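Protein synthesis inhibitor, putative (Thermotoga maritima, PDB 2B33) is a putative endoribonuclease of the RutC (YjgF-like) family, whose members are generally assigned deaminase activity, and it can bind calcium. Local coordinates at residues Q44-P49 with R65-L70; G78-D83 with I134-E138. All coordinates share one frame; numbering follows the deposited sequence.

Contact 1: residues Q44-P49 with R65-L70; sequences QIPIDP and RVLENL
Pro46 and Val66 mark the closest backbone approach, their CA atoms 4.9 Å apart, where the loop 44-49 runs over helix segment 65-70 and makes an inverse gamma turn centred on Pro46. That turn closes with the bond from Ile47 N to Ile45 O (2.7 Å) and leaves the carbonyls of Ile45 and Ile47 both within reach of one side chain, Asn69. The two bonds are unequal. Asn69 ND2 meets Ile47 O at 3.0 Å and a nearly straight 168°, lying in the carbonyl plane and almost in its own amide plane, whereas its bond to Ile45 O is strongly bent and weak. The other branch of the amide, Asn69 OD1, takes two weak bonds, from NE and NH2 of Arg65, one helical turn earlier.

In this YjgF-like fold, the contact joins the exit of strand 38-44 to helix 59-76, which packs on the sheet; Val66 also touches Ile129 and Ile131 of strand 129-136. Val66 CG2 lies 3.6 Å from Pro46 CD, while CG1 faces the carbonyl of Gln44. The Gln44 side chain bends at chi2 (-58°), bringing OE1 against Asn69 CB at 3.4 Å with the two amide planes nearly perpendicular; its NE2 is bonded to Ser42 O.

Pro49 CD sits 3.6 Å above the centre of the Arg65 guanidinium, over one face. Arg65 NH1 and Asp48 OD2 form a long salt bridge of 3.9 Å. Replacing Arg65 with an alanine would probably uncover Pro49, take both weak bonds from Asn69 OD1 and remove the distant positive charge facing Asp48. Asp48 OD1 accepts bonds from Glu50 N and Thr51 N, and Asp48 and Glu50 are calcium-binding residues, though no calcium is bound to this chain.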
loop_
_atom_site.group_PDB
_atom_site.type_symbol
_atom_site.label_atom_id
_atom_site.label_comp_id
_atom_site.label_asym_id
_atom_site.label_seq_id
_atom_site.Cartn_x
_atom_site.Cartn_y
_atom_site.Cartn_z
ATOM N N GLN A 44 -7.687 -7.605 -5.951
ATOM C CA GLN A 44 -8.453 -8.518 -6.785
ATOM C C GLN A 44 -7.524 -9.377 -7.620
ATOM O O GLN A 44 -6.549 -8.877 -8.169
ATOM C CB GLN A 44 -9.416 -7.729 -7.681
ATOM C CG GLN A 44 -10.455 -6.924 -6.902
ATOM C CD GLN A 44 -11.297 -7.803 -5.997
ATOM O OE1 GLN A 44 -11.946 -8.749 -6.452
ATOM N NE2 GLN A 44 -11.288 -7.497 -4.706
ATOM N N ILE A 45 -7.853 -10.664 -7.718
ATOM C CA ILE A 45 -7.073 -11.632 -8.481
ATOM C C ILE A 45 -7.949 -12.142 -9.632
ATOM O O ILE A 45 -9.168 -11.961 -9.586
ATOM C CB ILE A 45 -6.529 -12.775 -7.567
ATOM C CG1 ILE A 45 -7.654 -13.502 -6.814
ATOM C CG2 ILE A 45 -5.541 -12.189 -6.587
ATOM C CD1 ILE A 45 -7.208 -14.742 -6.064
ATOM N N PRO A 46 -7.338 -12.732 -10.687
ATOM C CA PRO A 46 -8.120 -13.222 -11.824
ATOM C C PRO A 46 -8.963 -14.463 -11.520
ATOM O O PRO A 46 -8.631 -15.566 -11.946
ATOM C CB PRO A 46 -7.052 -13.488 -12.896
ATOM C CG PRO A 46 -5.819 -13.744 -12.152
ATOM C CD PRO A 46 -5.890 -12.911 -10.913
ATOM N N ILE A 47 -10.048 -14.249 -10.777
ATOM C CA ILE A 47 -11.009 -15.285 -10.415
ATOM C C ILE A 47 -12.348 -14.873 -10.990
ATOM O O ILE A 47 -12.729 -13.705 -10.899
ATOM C CB ILE A 47 -11.126 -15.480 -8.869
ATOM C CG1 ILE A 47 -9.971 -16.360 -8.383
ATOM C CG2 ILE A 47 -12.462 -16.156 -8.478
ATOM C CD1 ILE A 47 -9.912 -16.587 -6.891
ATOM N N ASP A 48 -13.053 -15.839 -11.575
ATOM C CA ASP A 48 -14.383 -15.615 -12.113
ATOM C C ASP A 48 -15.379 -15.670 -10.941
ATOM O O ASP A 48 -15.422 -16.674 -10.233
ATOM C CB ASP A 48 -14.703 -16.675 -13.161
ATOM C CG ASP A 48 -15.994 -16.400 -13.903
ATOM O OD1 ASP A 48 -17.085 -16.575 -13.323
ATOM O OD2 ASP A 48 -15.913 -16.050 -15.096
ATOM N N PRO A 49 -16.157 -14.586 -10.713
ATOM C CA PRO A 49 -17.134 -14.529 -9.610
ATOM C C PRO A 49 -18.225 -15.609 -9.558
ATOM O O PRO A 49 -18.732 -15.903 -8.474
ATOM C CB PRO A 49 -17.818 -13.175 -9.817
ATOM C CG PRO A 49 -16.899 -12.389 -10.619
ATOM C CD PRO A 49 -16.126 -13.316 -11.465
ATOM N N ARG A 65 -10.060 -9.624 -16.058
ATOM C CA ARG A 65 -10.838 -10.216 -14.966
ATOM C C ARG A 65 -10.619 -9.450 -13.664
ATOM O O ARG A 65 -11.580 -9.109 -12.978
ATOM C CB ARG A 65 -10.441 -11.688 -14.796
ATOM C CG ARG A 65 -11.270 -12.510 -13.823
ATOM C CD ARG A 65 -12.725 -12.654 -14.269
ATOM N NE ARG A 65 -13.576 -11.537 -13.855
ATOM C CZ ARG A 65 -14.846 -11.350 -14.224
ATOM N NH1 ARG A 65 -15.453 -12.189 -15.058
ATOM N NH2 ARG A 65 -15.518 -10.298 -13.763
ATOM N N VAL A 66 -9.356 -9.174 -13.340
ATOM C CA VAL A 66 -8.999 -8.387 -12.149
ATOM C C VAL A 66 -9.684 -7.007 -12.159
ATOM O O VAL A 66 -10.271 -6.592 -11.158
ATOM C CB VAL A 66 -7.464 -8.173 -12.026
ATOM C CG1 VAL A 66 -7.135 -7.178 -10.927
ATOM C CG2 VAL A 66 -6.742 -9.485 -11.741
ATOM N N LEU A 67 -9.589 -6.303 -13.283
ATOM C CA LEU A 67 -10.197 -4.979 -13.420
ATOM C C LEU A 67 -11.718 -5.034 -13.465
ATOM O O LEU A 67 -12.373 -4.086 -13.034
ATOM C CB LEU A 67 -9.629 -4.242 -14.635
ATOM C CG LEU A 67 -8.137 -3.889 -14.528
ATOM C CD1 LEU A 67 -7.594 -3.438 -15.859
ATOM C CD2 LEU A 67 -7.883 -2.827 -13.470
ATOM N N GLU A 68 -12.278 -6.121 -13.999
ATOM C CA GLU A 68 -13.731 -6.320 -13.977
ATOM C C GLU A 68 -14.220 -6.559 -12.550
ATOM O O GLU A 68 -15.282 -6.068 -12.167
ATOM C CB GLU A 68 -14.180 -7.467 -14.894
ATOM C CG GLU A 68 -14.295 -7.088 -16.373
ATOM C CD GLU A 68 -15.378 -6.023 -16.660
ATOM O OE1 GLU A 68 -16.470 -6.064 -16.044
ATOM O OE2 GLU A 68 -15.141 -5.150 -17.518
ATOM N N ASN A 69 -13.446 -7.312 -11.774
ATOM C CA ASN A 69 -13.760 -7.541 -10.369
ATOM C C ASN A 69 -13.695 -6.227 -9.590
ATOM O O ASN A 69 -14.600 -5.924 -8.807
ATOM C CB ASN A 69 -12.806 -8.577 -9.755
ATOM C CG ASN A 69 -13.016 -9.979 -10.307
ATOM O OD1 ASN A 69 -14.051 -10.275 -10.893
ATOM N ND2 ASN A 69 -12.041 -10.858 -10.090
ATOM N N LEU A 70 -12.627 -5.457 -9.815
ATOM C CA LEU A 70 -12.457 -4.136 -9.189
ATOM C C LEU A 70 -13.621 -3.203 -9.519
ATOM O O LEU A 70 -14.166 -2.547 -8.631
ATOM C CB LEU A 70 -11.141 -3.483 -9.648
ATOM C CG LEU A 70 -10.863 -2.031 -9.207
ATOM C CD1 LEU A 70 -10.861 -1.902 -7.692
ATOM C CD2 LEU A 70 -9.542 -1.522 -9.777
#

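Contact 2: residues G78-D83 with I134-E138; sequences GFSLKD and IAVKE
One backbone hydrogen bond joins the segments: Val136 N donates to Asp83 O over 2.8 Å at 165°. Asp83 stands just before strand 84-91, so this bond carries the antiparallel pairing of strands 84-91 and 129-136 in the mixed sheet one step further. The same oxygen receives a CA-H...O contact from Ala135, whose CA is 3.3 Å away, so two successive strand residues converge on one carbonyl. A further bond runs from Lys137 NZ to Gly78 O; its modelled length of 2.5 Å is very short and therefore doubtful in detail. Within the loop, Ser80 N reaches Asp83 OD2 at 3.0 Å, tying the carboxylate back to its own segment.

Apolar contact centres on the Phe79 ring. Lys137 passes its aliphatic chain over one face, with CD 3.8 Å from the ring centroid and only 6° off the normal, a clear CH-pi contact. Its chi1 (75°) and an extended chi2 lay CG and CD over the ring, and the bend at chi3 turns CE and NZ toward Gly78 O. Val136 CA lies at the ring edge, and Ala135 CB meets Phe79 CD2 at 3.9 Å. Leu74 of helix 59-76 touches both Phe79 and Ala135, placing this cluster between that helix and the end of strand 129-136.

Charge plays a looser part. Asp83 OD1 rests 3.3 Å from Lys137 CB, but OD2 and NZ are beyond salt-bridge distance, and the bridge from NZ to Glu138 OE2 is long. Lys137 NZ stands over the same face of Phe79 but 5.5 Å from the ring centroid, so any cation-pi attraction is weak at most. Lys137 thus serves mainly through its methylenes over Phe79, while the nearby carboxylates of Asp83 and Glu138 would probably add a diffuse stabilisation of its positive charge.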
loop_
_atom_site.group_PDB
_atom_site.type_symbol
_atom_site.label_atom_id
_atom_site.label_comp_id
_atom_site.label_asym_id
_atom_site.label_seq_id
_atom_site.Cartn_x
_atom_site.Cartn_y
_atom_site.Cartn_z
ATOM N N GLY A 78 -21.611 2.206 -4.957
ATOM C CA GLY A 78 -21.959 3.539 -5.444
ATOM C C GLY A 78 -20.781 4.356 -5.949
ATOM O O GLY A 78 -20.903 5.566 -6.115
ATOM N N PHE A 79 -19.650 3.693 -6.204
ATOM C CA PHE A 79 -18.435 4.330 -6.716
ATOM C C PHE A 79 -18.233 3.910 -8.175
ATOM O O PHE A 79 -18.912 3.010 -8.664
ATOM C CB PHE A 79 -17.216 3.933 -5.868
ATOM C CG PHE A 79 -17.142 4.629 -4.531
ATOM C CD1 PHE A 79 -18.053 4.345 -3.530
ATOM C CD2 PHE A 79 -16.138 5.547 -4.264
ATOM C CE1 PHE A 79 -17.983 4.979 -2.297
ATOM C CE2 PHE A 79 -16.062 6.181 -3.033
ATOM C CZ PHE A 79 -16.992 5.896 -2.050
ATOM N N SER A 80 -17.323 4.587 -8.872
ATOM C CA SER A 80 -17.008 4.264 -10.268
ATOM C C SER A 80 -15.496 4.318 -10.449
ATOM O O SER A 80 -14.771 4.604 -9.501
ATOM C CB SER A 80 -17.724 5.222 -11.231
ATOM O OG SER A 80 -17.271 6.558 -11.090
ATOM N N LEU A 81 -15.027 4.014 -11.653
ATOM C CA LEU A 81 -13.595 4.043 -11.953
ATOM C C LEU A 81 -13.050 5.466 -11.922
ATOM O O LEU A 81 -11.874 5.663 -11.642
ATOM C CB LEU A 81 -13.308 3.401 -13.314
ATOM C CG LEU A 81 -13.659 1.922 -13.473
ATOM C CD1 LEU A 81 -13.635 1.535 -14.934
ATOM C CD2 LEU A 81 -12.713 1.028 -12.678
ATOM N N LYS A 82 -13.907 6.449 -12.206
ATOM C CA LYS A 82 -13.530 7.872 -12.163
ATOM C C LYS A 82 -13.238 8.359 -10.734
ATOM O O LYS A 82 -12.541 9.360 -10.551
ATOM C CB LYS A 82 -14.613 8.744 -12.809
ATOM N N ASP A 83 -13.782 7.657 -9.739
ATOM C CA ASP A 83 -13.536 7.955 -8.325
ATOM C C ASP A 83 -12.195 7.402 -7.804
ATOM O O ASP A 83 -11.712 7.849 -6.763
ATOM C CB ASP A 83 -14.683 7.404 -7.472
ATOM C CG ASP A 83 -16.013 8.045 -7.802
ATOM O OD1 ASP A 83 -16.036 9.242 -8.174
ATOM O OD2 ASP A 83 -17.045 7.359 -7.657
ATOM N N ILE A 134 -7.766 2.538 -3.907
ATOM C CA ILE A 134 -8.464 3.437 -2.987
ATOM C C ILE A 134 -9.204 4.379 -3.917
ATOM O O ILE A 134 -8.651 4.785 -4.940
ATOM C CB ILE A 134 -7.524 4.238 -2.043
ATOM C CG1 ILE A 134 -6.778 3.278 -1.105
ATOM C CG2 ILE A 134 -8.344 5.244 -1.202
ATOM C CD1 ILE A 134 -5.654 3.899 -0.284
ATOM N N ALA A 135 -10.452 4.691 -3.572
ATOM C CA ALA A 135 -11.296 5.588 -4.350
ATOM C C ALA A 135 -11.901 6.630 -3.423
ATOM O O ALA A 135 -12.102 6.370 -2.239
ATOM C CB ALA A 135 -12.390 4.807 -5.055
ATOM N N VAL A 136 -12.143 7.817 -3.969
ATOM C CA VAL A 136 -12.754 8.929 -3.239
ATOM C C VAL A 136 -13.684 9.622 -4.227
ATOM O O VAL A 136 -13.321 9.810 -5.391
ATOM C CB VAL A 136 -11.707 9.949 -2.725
ATOM C CG1 VAL A 136 -12.368 10.993 -1.823
ATOM C CG2 VAL A 136 -10.570 9.250 -1.969
ATOM N N LYS A 137 -14.872 10.002 -3.768
ATOM C CA LYS A 137 -15.853 10.660 -4.632
ATOM C C LYS A 137 -16.378 11.941 -3.992
ATOM O O LYS A 137 -15.898 12.333 -2.924
ATOM C CB LYS A 137 -16.981 9.685 -4.997
ATOM C CG LYS A 137 -18.017 9.371 -3.913
ATOM C CD LYS A 137 -19.056 8.343 -4.386
ATOM C CE LYS A 137 -19.737 8.763 -5.693
ATOM N NZ LYS A 137 -20.992 8.025 -5.968
ATOM N N GLU A 138 -17.330 12.597 -4.670
ATOM C CA GLU A 138 -17.943 13.866 -4.231
ATOM C C GLU A 138 -16.891 15.000 -4.259
ATOM O O GLU A 138 -15.767 14.801 -4.743
ATOM C CB GLU A 138 -18.643 13.727 -2.843
ATOM C CG GLU A 138 -19.786 12.701 -2.717
ATOM C CD GLU A 138 -20.764 12.681 -3.883
ATOM O OE1 GLU A 138 -21.157 13.763 -4.375
ATOM O OE2 GLU A 138 -21.160 11.566 -4.288
#

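Along the chain the two contacts follow in series: contact 1 closes on helix 59-76 before contact 2 opens in the loop that leaves it. Their centres lie 18 Å apart and their nearest atoms about 5 Å, without touching. Helix 59-76 is the shared element: the helix supplies residues 65-70 to contact 1, and its Leu74 touches Phe79 and Ala135 of contact 2. Strands 38-44 and 129-136, neighbours in the mixed sheet, connect them further. Contact 1 is buried near the chain centre and includes the calcium-binding Asp48; contact 2 is peripheral, where Ile134 and Val136 also pack on a second subunit. Both lie along one helix and the sheet it covers, at its middle and at the loop that follows it.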